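Local coordinates for protein pectate lyase (Cellvibrio cellulosa, PDB 1GXO) that cleaves polygalacturonate by anti-beta-elimination as the catalytic module of a family 10 polysaccharide lyase, held here as an engineered variant with trigalacturonate, at residues 132-137 / 216-221; 207-212 / 291-296; 261-266 / 308-313; 277-282 / 316-321. The protein carries 1 engineered substitution. One frame throughout, in Å; residues are numbered along the deposited sequence.

How the contacts relate
Three contacts meet one trisaccharide directly and the fourth through a calcium ion, a worked example of an active-site cleft assembled from parts distant in sequence. Contact 1 lies nearest the middle of the chain and supplies a calcium ligand, Asp134; the ion also stands 2.7 Å from O6B of the galacturonate of chain D. Contact 2, its centre about 18 Å from that of contact 1, receives the carboxylate of the chain B sugar. Contacts 2 and 3 share the chain D sugar, contacts 3 and 4 that of chain E. A backbone hydrogen bond, Gly216 N to Arg279 O at 3.0 Å, joins contact 1 to contact 4, and a probable hydrogen bond joins contact 2 to contact 3, Glu210 OE1 to Tyr312 OH, 2.8 Å.

Contact 1. Residues 132-137 / 216-221; sequences FNDNGM and GSESVG. With CA (calcium ion), chain C.
The carboxylate of Glu218 is held by three N-H groups of Asn133, Asp134 and Asn135, in the loop before helix 136-148. Its OE1 accepts from Asn133 ND2 at 3.1 Å and from Asp134 N at 3.0 Å, both donors standing over the same face of the carboxylate, while OE2 takes Asn135 N at 3.0 Å. All three arrive well above the carboxylate plane rather than within it. The bend of the Glu218 chain at its second torsion (chi2 -61°) brings one face of the group to these N-H donors, its CB and CG passing close to Phe132 O. Asp134 and Asn135 both adopt left-handed backbone angles, in the tight bend whose successive N-H groups both meet the acid. Water then fills in: one molecule joins Asn135 OD1 to Glu218 O, and another links that amide oxygen with Ser217 O and Gly221 N. Further out, Asp134 OD1 binds calcium at 2.8 Å, and its other oxygen accepts from Asn73 N. Asn133 ND2 serves a second partner, a water that is itself a calcium ligand. Glu218 thus acts from the second shell, holding the backbone of the ion-binding aspartate and the amide that meets a calcium-bound water, at the calcium site of a pectate lyase cleft.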
# COMPACT_ATOMS: atom_id res chain seq x y z
N PHE A 132 1.26 5.66 2.04
CA PHE A 132 0.99 4.23 2.26
C PHE A 132 -0.46 3.83 1.98
O PHE A 132 -0.74 2.65 1.77
CB PHE A 132 1.37 3.80 3.68
CG PHE A 132 2.80 4.09 4.03
CD1 PHE A 132 3.84 3.43 3.35
CD2 PHE A 132 3.12 5.03 5.01
CE1 PHE A 132 5.16 3.69 3.65
CE2 PHE A 132 4.45 5.30 5.32
CZ PHE A 132 5.47 4.62 4.64
N ASN A 133 -1.36 4.82 1.96
CA ASN A 133 -2.79 4.64 1.63
C ASN A 133 -2.99 3.76 0.40
O ASN A 133 -2.33 3.97 -0.60
CB ASN A 133 -3.45 6.00 1.39
CG ASN A 133 -4.97 5.99 1.56
OD1 ASN A 133 -5.65 6.89 1.07
ND2 ASN A 133 -5.50 5.01 2.26
N ASP A 134 -3.89 2.77 0.50
CA ASP A 134 -4.12 1.78 -0.57
C ASP A 134 -2.87 0.95 -0.91
O ASP A 134 -2.70 0.49 -2.05
CB ASP A 134 -4.67 2.45 -1.85
CG ASP A 134 -5.94 3.26 -1.59
OD1 ASP A 134 -6.70 2.91 -0.65
OD2 ASP A 134 -6.27 4.26 -2.26
N ASN A 135 -2.02 0.71 0.08
CA ASN A 135 -0.79 -0.04 -0.16
C ASN A 135 0.07 0.60 -1.25
O ASN A 135 0.96 -0.05 -1.79
CB ASN A 135 -1.08 -1.51 -0.49
CG ASN A 135 -1.80 -2.26 0.64
OD1 ASN A 135 -1.43 -2.14 1.82
ND2 ASN A 135 -2.84 -3.03 0.28
N GLY A 136 -0.20 1.87 -1.57
CA GLY A 136 0.61 2.63 -2.51
C GLY A 136 2.11 2.43 -2.35
O GLY A 136 2.72 1.70 -3.13
N MET A 137 2.71 3.06 -1.35
CA MET A 137 4.18 3.04 -1.23
C MET A 137 4.78 1.67 -0.97
O MET A 137 5.81 1.30 -1.57
CB MET A 137 4.66 4.03 -0.19
CG MET A 137 6.18 4.07 -0.01
SD MET A 137 6.63 5.51 0.95
CE MET A 137 8.37 5.20 1.31
N GLY A 216 -4.64 1.03 10.89
CA GLY A 216 -4.85 -0.40 11.04
C GLY A 216 -4.80 -1.10 9.67
O GLY A 216 -4.46 -2.28 9.59
N SER A 217 -5.15 -0.37 8.61
CA SER A 217 -5.23 -0.93 7.25
C SER A 217 -3.86 -1.03 6.58
O SER A 217 -3.43 -2.13 6.23
CB SER A 217 -6.19 -0.11 6.38
OG SER A 217 -5.77 1.24 6.28
N GLU A 218 -3.17 0.09 6.40
CA GLU A 218 -1.96 0.12 5.57
C GLU A 218 -0.69 -0.45 6.21
O GLU A 218 0.27 -0.77 5.51
CB GLU A 218 -1.69 1.55 5.08
CG GLU A 218 -2.94 2.33 4.67
CD GLU A 218 -3.71 1.71 3.51
OE1 GLU A 218 -4.86 2.18 3.25
OE2 GLU A 218 -3.19 0.79 2.85
N SER A 219 -0.69 -0.55 7.54
CA SER A 219 0.49 -1.06 8.25
C SER A 219 0.78 -2.52 7.94
O SER A 219 1.93 -2.96 8.03
CB SER A 219 0.35 -0.84 9.76
OG SER A 219 0.30 0.53 10.06
N VAL A 220 -0.26 -3.26 7.56
CA VAL A 220 -0.11 -4.67 7.18
C VAL A 220 0.87 -4.74 6.00
O VAL A 220 1.89 -5.47 6.06
CB VAL A 220 -1.46 -5.33 6.78
CG1 VAL A 220 -1.25 -6.77 6.31
CG2 VAL A 220 -2.41 -5.31 7.91
N GLY A 221 0.56 -3.98 4.95
CA GLY A 221 1.34 -3.96 3.72
C GLY A 221 2.77 -3.49 3.94
O GLY A 221 3.68 -4.05 3.31
CA CA C . -9.30 3.94 -0.86
O HOH W 1 -8.20 5.14 1.02
O HOH W 2 -2.24 -3.25 3.91
O HOH W 3 0.69 -0.76 2.93
O HOH W 4 -10.33 2.12 -1.69

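Contact 2. Residues 207-212 / 291-296; sequences RAYELE and SDRDGS. With ADA (alpha-D-galactopyranuronic acid), chain B; ADA (alpha-D-galactopyranuronic acid), chain D.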
# COMPACT_ATOMS: atom_id res chain seq x y z
N ARG A 207 -7.66 13.07 2.97
CA ARG A 207 -9.01 13.57 2.81
C ARG A 207 -9.59 13.90 4.19
O ARG A 207 -9.07 13.44 5.21
CB ARG A 207 -9.86 12.57 2.04
CG ARG A 207 -9.37 12.40 0.61
CD ARG A 207 -9.94 11.23 -0.13
NE ARG A 207 -9.53 9.96 0.43
CZ ARG A 207 -9.61 8.81 -0.23
NH1 ARG A 207 -10.05 8.82 -1.49
NH2 ARG A 207 -9.22 7.65 0.35
N ALA A 208 -10.65 14.71 4.22
CA ALA A 208 -11.18 15.28 5.47
C ALA A 208 -11.42 14.29 6.60
O ALA A 208 -11.27 14.63 7.77
CB ALA A 208 -12.46 16.07 5.19
N TYR A 209 -11.78 13.08 6.22
CA TYR A 209 -12.14 12.03 7.16
C TYR A 209 -10.97 11.06 7.38
O TYR A 209 -11.17 9.97 7.91
CB TYR A 209 -13.36 11.28 6.60
CG TYR A 209 -13.24 10.97 5.12
CD1 TYR A 209 -12.64 9.78 4.67
CD2 TYR A 209 -13.76 11.85 4.16
CE1 TYR A 209 -12.54 9.49 3.29
CE2 TYR A 209 -13.66 11.57 2.80
CZ TYR A 209 -13.05 10.40 2.37
OH TYR A 209 -12.98 10.12 1.03
N GLU A 210 -9.77 11.46 6.93
CA GLU A 210 -8.55 10.67 7.10
C GLU A 210 -7.56 11.47 7.94
O GLU A 210 -6.78 12.26 7.41
CB GLU A 210 -7.96 10.29 5.72
CG GLU A 210 -8.72 9.17 5.01
CD GLU A 210 -8.42 9.05 3.52
OE1 GLU A 210 -8.60 7.93 2.98
OE2 GLU A 210 -7.99 10.04 2.90
N LEU A 211 -7.60 11.27 9.26
CA LEU A 211 -6.78 12.08 10.17
C LEU A 211 -5.45 11.41 10.55
O LEU A 211 -5.24 10.24 10.23
CB LEU A 211 -7.60 12.44 11.42
CG LEU A 211 -9.03 12.94 11.17
CD1 LEU A 211 -9.71 13.27 12.50
CD2 LEU A 211 -9.02 14.18 10.27
N GLU A 212 -4.56 12.17 11.20
CA GLU A 212 -3.29 11.64 11.72
C GLU A 212 -3.62 10.57 12.74
O GLU A 212 -4.52 10.75 13.56
CB GLU A 212 -2.43 12.73 12.37
CG GLU A 212 -2.31 14.03 11.58
CD GLU A 212 -3.43 15.03 11.88
OE1 GLU A 212 -3.16 16.25 11.89
OE2 GLU A 212 -4.59 14.62 12.10
N SER A 291 -14.01 9.58 12.06
CA SER A 291 -14.03 10.94 11.56
C SER A 291 -15.21 11.06 10.60
O SER A 291 -16.06 10.18 10.59
CB SER A 291 -12.69 11.29 10.90
OG SER A 291 -12.64 12.68 10.59
N ASP A 292 -15.27 12.15 9.83
CA ASP A 292 -16.43 12.50 9.00
C ASP A 292 -15.98 13.60 8.04
O ASP A 292 -14.79 13.99 8.08
CB ASP A 292 -17.59 12.98 9.88
CG ASP A 292 -18.96 12.61 9.32
OD1 ASP A 292 -19.12 12.50 8.07
OD2 ASP A 292 -19.93 12.42 10.08
N ARG A 293 -16.86 14.12 7.19
CA ARG A 293 -16.40 15.10 6.20
C ARG A 293 -16.11 16.48 6.80
O ARG A 293 -15.60 17.36 6.10
CB ARG A 293 -17.37 15.23 5.03
CG ARG A 293 -17.45 14.00 4.15
CD ARG A 293 -18.11 14.27 2.82
NE ARG A 293 -18.31 13.07 2.01
CZ ARG A 293 -17.42 12.55 1.17
NH1 ARG A 293 -16.21 13.08 1.03
NH2 ARG A 293 -17.75 11.47 0.48
N ASP A 294 -16.42 16.67 8.08
CA ASP A 294 -16.12 17.94 8.76
C ASP A 294 -14.73 17.92 9.42
O ASP A 294 -14.32 18.88 10.09
CB ASP A 294 -17.21 18.30 9.79
CG ASP A 294 -17.36 17.26 10.90
OD1 ASP A 294 -16.82 16.15 10.78
OD2 ASP A 294 -18.04 17.47 11.92
N GLY A 295 -14.01 16.82 9.24
CA GLY A 295 -12.70 16.67 9.84
C GLY A 295 -12.73 16.35 11.32
O GLY A 295 -11.68 16.30 11.96
N SER A 296 -13.94 16.13 11.86
CA SER A 296 -14.08 15.86 13.30
C SER A 296 -13.51 14.49 13.71
O SER A 296 -13.25 13.63 12.86
CB SER A 296 -15.54 16.00 13.75
OG SER A 296 -16.36 15.02 13.15
C1 ADA B . -11.36 11.04 -3.63
C2 ADA B . -11.85 10.07 -4.73
C3 ADA B . -13.36 10.08 -5.01
C4 ADA B . -14.26 10.26 -3.77
C5 ADA B . -13.69 11.44 -2.95
C6 ADA B . -14.57 11.57 -1.68
O1 ADA B . -10.97 12.30 -4.14
O2 ADA B . -11.13 10.32 -5.93
O3 ADA B . -13.69 8.88 -5.67
O4 ADA B . -14.20 9.13 -2.86
O5 ADA B . -12.33 11.21 -2.60
O6B ADA B . -15.73 11.12 -1.68
O6A ADA B . -14.12 12.09 -0.67
C1 ADA D . -14.80 7.80 -2.97
C2 ADA D . -15.43 7.40 -1.61
C3 ADA D . -14.37 7.05 -0.51
C4 ADA D . -13.35 6.01 -1.05
C5 ADA D . -12.77 6.71 -2.30
C6 ADA D . -11.53 5.97 -2.83
O2 ADA D . -16.33 8.37 -1.14
O3 ADA D . -15.00 6.66 0.72
O4 ADA D . -14.11 4.81 -1.32
O5 ADA D . -13.82 6.81 -3.27
O6B ADA D . -10.50 5.96 -2.17
O6A ADA D . -11.60 5.41 -3.92
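Tyr209 and Arg293 are brought together by their torsions. The tyrosine CG sits between its own backbone N and carbonyl carbon (chi1 44°), while the arginine runs extended from CG to NE, and the two side chains lie side by side, pointing the same way. Ring and guanidinium stand perpendicular, with Tyr209 CE2 3.5 Å from Arg293 NH1. Their ends meet at one acceptor, the carboxylate oxygen O6A of the chain B galacturonate: Tyr209 OH donates to it at 2.8 Å, and Arg293 NH1 reaches it at 2.9 Å in a nearly straight bond (170°). Arg293 NH2 takes the other oxygen, O6B, and is also salt-bridged to Glu307. Arg207 approaches the substrate from the same loop as Tyr209, whose hydroxyl lies over one face of the Arg207 guanidinium. Glu210 fixes that group side-on through Arg207 NE and NH2, and NH1 donates to O6B of the chain D sugar at 3.0 Å. Behind these polar ends two type I turns pack together, Arg207 to Glu210 against Asp292 to Gly295. No classical hydrogen bond joins the segments; instead Gly295 CA makes a CH...O contact of 3.2 Å with Ala208 O. Leu211 CD1 packs on Ser291 OG, itself bonded to Ser296 O, and Tyr209 CB rests on Asp292 O. Paired loops presenting arginines and a tyrosine to uronate carboxylates line two neighbouring uronate subsites of the lyase cleft.

Contact 3. Residues 261-266 / 308-313; sequences SLAATN and RRTGYS. With ADA (alpha-D-galactopyranuronic acid), chain E; ADA (alpha-D-galactopyranuronic acid), chain D.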
# COMPACT_ATOMS: atom_id res chain seq x y z
N SER A 261 -22.00 -4.81 5.58
CA SER A 261 -23.41 -4.87 5.19
C SER A 261 -24.33 -4.31 6.28
O SER A 261 -25.52 -4.08 6.03
CB SER A 261 -23.81 -6.30 4.77
OG SER A 261 -24.03 -7.14 5.90
N LEU A 262 -23.78 -4.08 7.48
CA LEU A 262 -24.54 -3.53 8.60
C LEU A 262 -24.18 -2.07 8.87
O LEU A 262 -24.49 -1.54 9.93
CB LEU A 262 -24.35 -4.39 9.88
CG LEU A 262 -24.54 -5.91 9.79
CD1 LEU A 262 -24.21 -6.61 11.12
CD2 LEU A 262 -25.96 -6.31 9.34
N ALA A 263 -23.53 -1.42 7.91
CA ALA A 263 -23.06 -0.04 8.08
C ALA A 263 -24.18 1.03 8.14
O ALA A 263 -23.93 2.17 8.54
CB ALA A 263 -21.98 0.32 6.99
N ALA A 264 -25.42 0.67 7.79
CA ALA A 264 -26.53 1.63 7.83
C ALA A 264 -26.59 2.23 9.22
O ALA A 264 -26.76 3.45 9.39
CB ALA A 264 -27.87 0.97 7.47
N THR A 265 -26.39 1.40 10.23
CA THR A 265 -26.44 1.91 11.59
C THR A 265 -25.14 1.68 12.34
O THR A 265 -24.59 2.60 12.95
CB THR A 265 -27.63 1.30 12.35
OG1 THR A 265 -27.36 -0.08 12.62
CG2 THR A 265 -28.89 1.28 11.45
N ASN A 266 -24.66 0.44 12.32
CA ASN A 266 -23.42 0.12 13.00
C ASN A 266 -22.77 -1.15 12.48
O ASN A 266 -23.23 -2.25 12.76
CB ASN A 266 -23.68 0.05 14.50
CG ASN A 266 -22.41 -0.05 15.31
OD1 ASN A 266 -21.33 -0.31 14.77
ND2 ASN A 266 -22.55 0.11 16.62
N ARG A 308 -20.65 8.64 5.15
CA ARG A 308 -19.30 8.23 5.46
C ARG A 308 -19.26 6.85 6.13
O ARG A 308 -18.33 6.10 5.91
CB ARG A 308 -18.57 9.28 6.32
CG ARG A 308 -18.05 10.51 5.56
CD ARG A 308 -17.02 10.21 4.45
NE ARG A 308 -17.61 9.62 3.24
CZ ARG A 308 -16.94 8.91 2.33
NH1 ARG A 308 -15.62 8.72 2.46
NH2 ARG A 308 -17.58 8.39 1.28
N ARG A 309 -20.28 6.51 6.93
CA ARG A 309 -20.31 5.22 7.61
C ARG A 309 -20.45 4.09 6.59
O ARG A 309 -19.88 3.01 6.75
CB ARG A 309 -21.41 5.18 8.71
CG ARG A 309 -21.44 3.91 9.54
CD ARG A 309 -22.38 3.95 10.79
NE ARG A 309 -23.75 4.27 10.43
CZ ARG A 309 -24.30 5.47 10.61
NH1 ARG A 309 -23.59 6.45 11.20
NH2 ARG A 309 -25.55 5.69 10.22
N THR A 310 -21.18 4.36 5.52
CA THR A 310 -21.39 3.36 4.47
C THR A 310 -20.39 3.49 3.32
O THR A 310 -20.19 2.52 2.58
CB THR A 310 -22.83 3.42 3.90
OG1 THR A 310 -23.08 4.70 3.30
CG2 THR A 310 -23.86 3.35 5.01
N GLY A 311 -19.78 4.67 3.18
CA GLY A 311 -18.92 5.00 2.05
C GLY A 311 -17.46 4.70 2.25
O GLY A 311 -16.67 4.78 1.31
N TYR A 312 -17.09 4.33 3.47
CA TYR A 312 -15.70 4.06 3.84
C TYR A 312 -15.66 2.98 4.92
O TYR A 312 -16.57 2.90 5.74
CB TYR A 312 -15.08 5.34 4.39
CG TYR A 312 -13.58 5.42 4.46
CD1 TYR A 312 -12.84 5.85 3.35
CD2 TYR A 312 -12.90 5.17 5.66
CE1 TYR A 312 -11.46 5.98 3.41
CE2 TYR A 312 -11.51 5.30 5.74
CZ TYR A 312 -10.80 5.72 4.61
OH TYR A 312 -9.42 5.86 4.66
N SER A 313 -14.59 2.19 4.94
CA SER A 313 -14.43 1.13 5.93
C SER A 313 -13.70 1.65 7.17
O SER A 313 -12.52 2.06 7.11
CB SER A 313 -13.64 -0.06 5.34
OG SER A 313 -14.36 -0.64 4.27
C1 ADA E . -13.42 3.56 -1.61
C2 ADA E . -14.42 2.40 -1.80
C3 ADA E . -15.11 2.10 -0.44
C4 ADA E . -14.06 1.78 0.63
C5 ADA E . -13.11 2.99 0.70
C6 ADA E . -12.04 2.75 1.77
O2 ADA E . -15.38 2.69 -2.80
O3 ADA E . -16.13 1.11 -0.55
O4 ADA E . -13.40 0.60 0.20
O5 ADA E . -12.52 3.21 -0.58
O6B ADA E . -12.40 2.39 2.89
O6A ADA E . -10.86 2.96 1.49
C1 ADA D . -14.80 7.80 -2.97
C2 ADA D . -15.43 7.40 -1.61
C3 ADA D . -14.37 7.05 -0.51
C4 ADA D . -13.35 6.01 -1.05
C5 ADA D . -12.77 6.71 -2.30
C6 ADA D . -11.53 5.97 -2.83
O2 ADA D . -16.33 8.37 -1.14
O3 ADA D . -15.00 6.66 0.72
O4 ADA D . -14.11 4.81 -1.32
O5 ADA D . -13.82 6.81 -3.27
O6B ADA D . -10.50 5.96 -2.17
O6A ADA D . -11.60 5.41 -3.92
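Arg309 NH2 donates to Ala264 O at 2.7 Å, with an angle of 163° at the hydrogen and the acceptor close to the guanidinium plane. Beside it NE gives a more bent bond of 2.8 Å to Ala263 O, so two successive carbonyls of the loop 261-266 are taken along one edge of the arginine. A turn at the third torsion (chi3 56°) brings the guanidinium edge to these carbonyls, while Thr265 O comes over one face without a usable bonding angle. NH1 is occupied elsewhere, by Ile301 O. Close packing completes the joint: Ala263 CB rests on Arg309 O at 3.4 Å, and the CG2 methyl of Thr310 touches Ala263 as well. The neighbouring residue of helix 306-311 works on the sugar instead. Arg308 NH1 donates to O3 of the chain D galacturonate at 2.8 Å and NH2 to its O2, while O3 in turn donates to Gly311 O at 2.6 Å. Just past the helix, Ser313 N meets O6B of the chain E sugar at 3.0 Å, an oxygen that also lies over one face of the Tyr312 ring. The end of helix 306-311 and the residues after it thus pack on the loop through Arg309 and line the lyase's glycan pocket.

Contact 4. Residues 277-282 / 316-321; sequences WYRFYD and GNYGTS. With ADA (alpha-D-galactopyranuronic acid), chain E.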
# COMPACT_ATOMS: atom_id res chain seq x y z
N TRP A 277 -9.89 -4.97 13.98
CA TRP A 277 -8.96 -3.84 14.03
C TRP A 277 -9.63 -2.60 13.48
O TRP A 277 -10.36 -2.66 12.51
CB TRP A 277 -7.67 -4.15 13.27
CG TRP A 277 -6.79 -5.19 13.94
CD1 TRP A 277 -5.71 -4.98 14.75
CD2 TRP A 277 -6.93 -6.62 13.83
NE1 TRP A 277 -5.16 -6.18 15.12
CE2 TRP A 277 -5.90 -7.20 14.60
CE3 TRP A 277 -7.82 -7.47 13.16
CZ2 TRP A 277 -5.74 -8.59 14.72
CZ3 TRP A 277 -7.67 -8.85 13.28
CH2 TRP A 277 -6.63 -9.39 14.06
N TYR A 278 -9.37 -1.47 14.13
CA TYR A 278 -9.87 -0.19 13.66
C TYR A 278 -9.07 0.25 12.46
O TYR A 278 -7.90 -0.14 12.31
CB TYR A 278 -9.79 0.85 14.79
CG TYR A 278 -10.84 0.65 15.86
CD1 TYR A 278 -12.10 1.24 15.75
CD2 TYR A 278 -10.57 -0.12 17.00
CE1 TYR A 278 -13.06 1.08 16.75
CE2 TYR A 278 -11.53 -0.29 18.02
CZ TYR A 278 -12.77 0.32 17.88
OH TYR A 278 -13.77 0.15 18.83
N ARG A 279 -9.70 1.04 11.60
CA ARG A 279 -9.04 1.69 10.47
C ARG A 279 -8.02 2.73 10.93
O ARG A 279 -6.94 2.84 10.35
CB ARG A 279 -10.08 2.37 9.54
CG ARG A 279 -9.50 2.99 8.26
CD ARG A 279 -8.98 1.97 7.29
NE ARG A 279 -8.65 2.43 5.93
CZ ARG A 279 -9.49 2.39 4.90
NH1 ARG A 279 -10.73 1.97 5.06
NH2 ARG A 279 -9.09 2.76 3.69
N PHE A 280 -8.39 3.49 11.97
CA PHE A 280 -7.58 4.59 12.50
C PHE A 280 -7.45 4.46 14.02
O PHE A 280 -8.46 4.35 14.72
CB PHE A 280 -8.23 5.94 12.22
CG PHE A 280 -8.50 6.22 10.76
CD1 PHE A 280 -9.77 5.99 10.21
CD2 PHE A 280 -7.50 6.74 9.94
CE1 PHE A 280 -10.03 6.24 8.88
CE2 PHE A 280 -7.74 7.00 8.59
CZ PHE A 280 -9.01 6.76 8.05
N TYR A 281 -6.22 4.49 14.52
CA TYR A 281 -5.96 4.47 15.95
C TYR A 281 -5.30 5.78 16.36
O TYR A 281 -4.46 6.29 15.64
CB TYR A 281 -5.02 3.32 16.32
CG TYR A 281 -5.64 1.94 16.25
CD1 TYR A 281 -5.70 1.24 15.05
CD2 TYR A 281 -6.16 1.34 17.40
CE1 TYR A 281 -6.27 -0.02 14.99
CE2 TYR A 281 -6.74 0.07 17.34
CZ TYR A 281 -6.78 -0.60 16.14
OH TYR A 281 -7.34 -1.85 16.06
N ASP A 282 -5.64 6.30 17.54
CA ASP A 282 -4.97 7.51 18.08
C ASP A 282 -3.47 7.27 18.25
O ASP A 282 -3.07 6.28 18.86
CB ASP A 282 -5.57 7.95 19.42
CG ASP A 282 -4.99 9.28 19.91
OD1 ASP A 282 -5.55 10.34 19.55
OD2 ASP A 282 -4.00 9.36 20.67
N GLY A 316 -11.88 -3.56 10.20
CA GLY A 316 -11.78 -4.81 9.45
C GLY A 316 -10.88 -5.85 10.10
O GLY A 316 -10.47 -5.70 11.26
N ASN A 317 -10.62 -6.93 9.34
CA ASN A 317 -9.85 -8.08 9.80
C ASN A 317 -8.39 -7.90 9.47
O ASN A 317 -7.66 -8.88 9.28
CB ASN A 317 -10.39 -9.37 9.15
CG ASN A 317 -10.31 -9.35 7.62
OD1 ASN A 317 -10.20 -8.28 7.00
ND2 ASN A 317 -10.39 -10.53 7.01
N TYR A 318 -7.96 -6.64 9.42
CA TYR A 318 -6.64 -6.25 8.92
C TYR A 318 -5.46 -7.09 9.41
O TYR A 318 -4.59 -7.48 8.62
CB TYR A 318 -6.40 -4.77 9.23
CG TYR A 318 -7.50 -3.86 8.74
CD1 TYR A 318 -8.10 -4.05 7.49
CD2 TYR A 318 -7.93 -2.80 9.53
CE1 TYR A 318 -9.13 -3.20 7.04
CE2 TYR A 318 -8.95 -1.93 9.09
CZ TYR A 318 -9.53 -2.14 7.86
OH TYR A 318 -10.53 -1.28 7.46
N GLY A 319 -5.44 -7.37 10.70
CA GLY A 319 -4.29 -7.97 11.36
C GLY A 319 -4.10 -9.45 11.07
O GLY A 319 -2.97 -9.94 11.12
N THR A 320 -5.19 -10.15 10.76
CA THR A 320 -5.18 -11.60 10.58
C THR A 320 -4.00 -12.10 9.71
O THR A 320 -3.19 -12.91 10.15
CB THR A 320 -6.51 -12.08 9.97
OG1 THR A 320 -7.58 -11.82 10.89
CG2 THR A 320 -6.53 -13.59 9.82
N SER A 321 -3.92 -11.56 8.50
CA SER A 321 -2.93 -12.01 7.52
C SER A 321 -1.48 -11.78 7.96
O SER A 321 -0.61 -12.63 7.69
CB SER A 321 -3.17 -11.34 6.17
OG SER A 321 -3.08 -9.92 6.30
C1 ADA E . -13.42 3.56 -1.61
C2 ADA E . -14.42 2.40 -1.80
C3 ADA E . -15.11 2.10 -0.44
C4 ADA E . -14.06 1.78 0.63
C5 ADA E . -13.11 2.99 0.70
C6 ADA E . -12.04 2.75 1.77
O2 ADA E . -15.38 2.69 -2.80
O3 ADA E . -16.13 1.11 -0.55
O4 ADA E . -13.40 0.60 0.20
O5 ADA E . -12.52 3.21 -0.58
O6B ADA E . -12.40 2.39 2.89
O6A ADA E . -10.86 2.96 1.49
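The end of a two-stranded antiparallel ribbon, 274-278 with 315-316, lies beside the glycan pocket, into which Arg279 reaches. Trp277 and Gly316 form a hydrogen-bonded pair of it: Trp277 N reaches Gly316 O and Gly316 N reaches Trp277 O, each at 2.9 Å. From this pair the chain passes through Asn317 and Tyr318 into helix 319-328, whose first turn lies over the indole. Gly319 CA sits almost centrally above the six-membered ring of Trp277, 3.6 Å from the centroid and only 7° off the normal, a CH-pi contact that the absence of a side chain permits at such close range. Gly319 N covers the same face at 3.4 Å from Trp277 CE3, and Thr320 OG1 lies by CZ3. The indole NE1 points elsewhere, donating to Phe246 O. Tyr318 packs CD2 against Trp277 CB and sets its ring edge by Tyr278 O. Its hydroxyl comes to 3.6 Å from Arg279 CD, ring and guanidinium planes lying 74° apart. Arg279, with CG anti to the backbone N and a bend at the second torsion (chi2 68°), is directed to the substrate. Besides meeting Ser313 O, its NH1 donates to O6B of the chain E galacturonate at 2.8 Å, and NH2 matches it with a 2.8 Å bond to O6A.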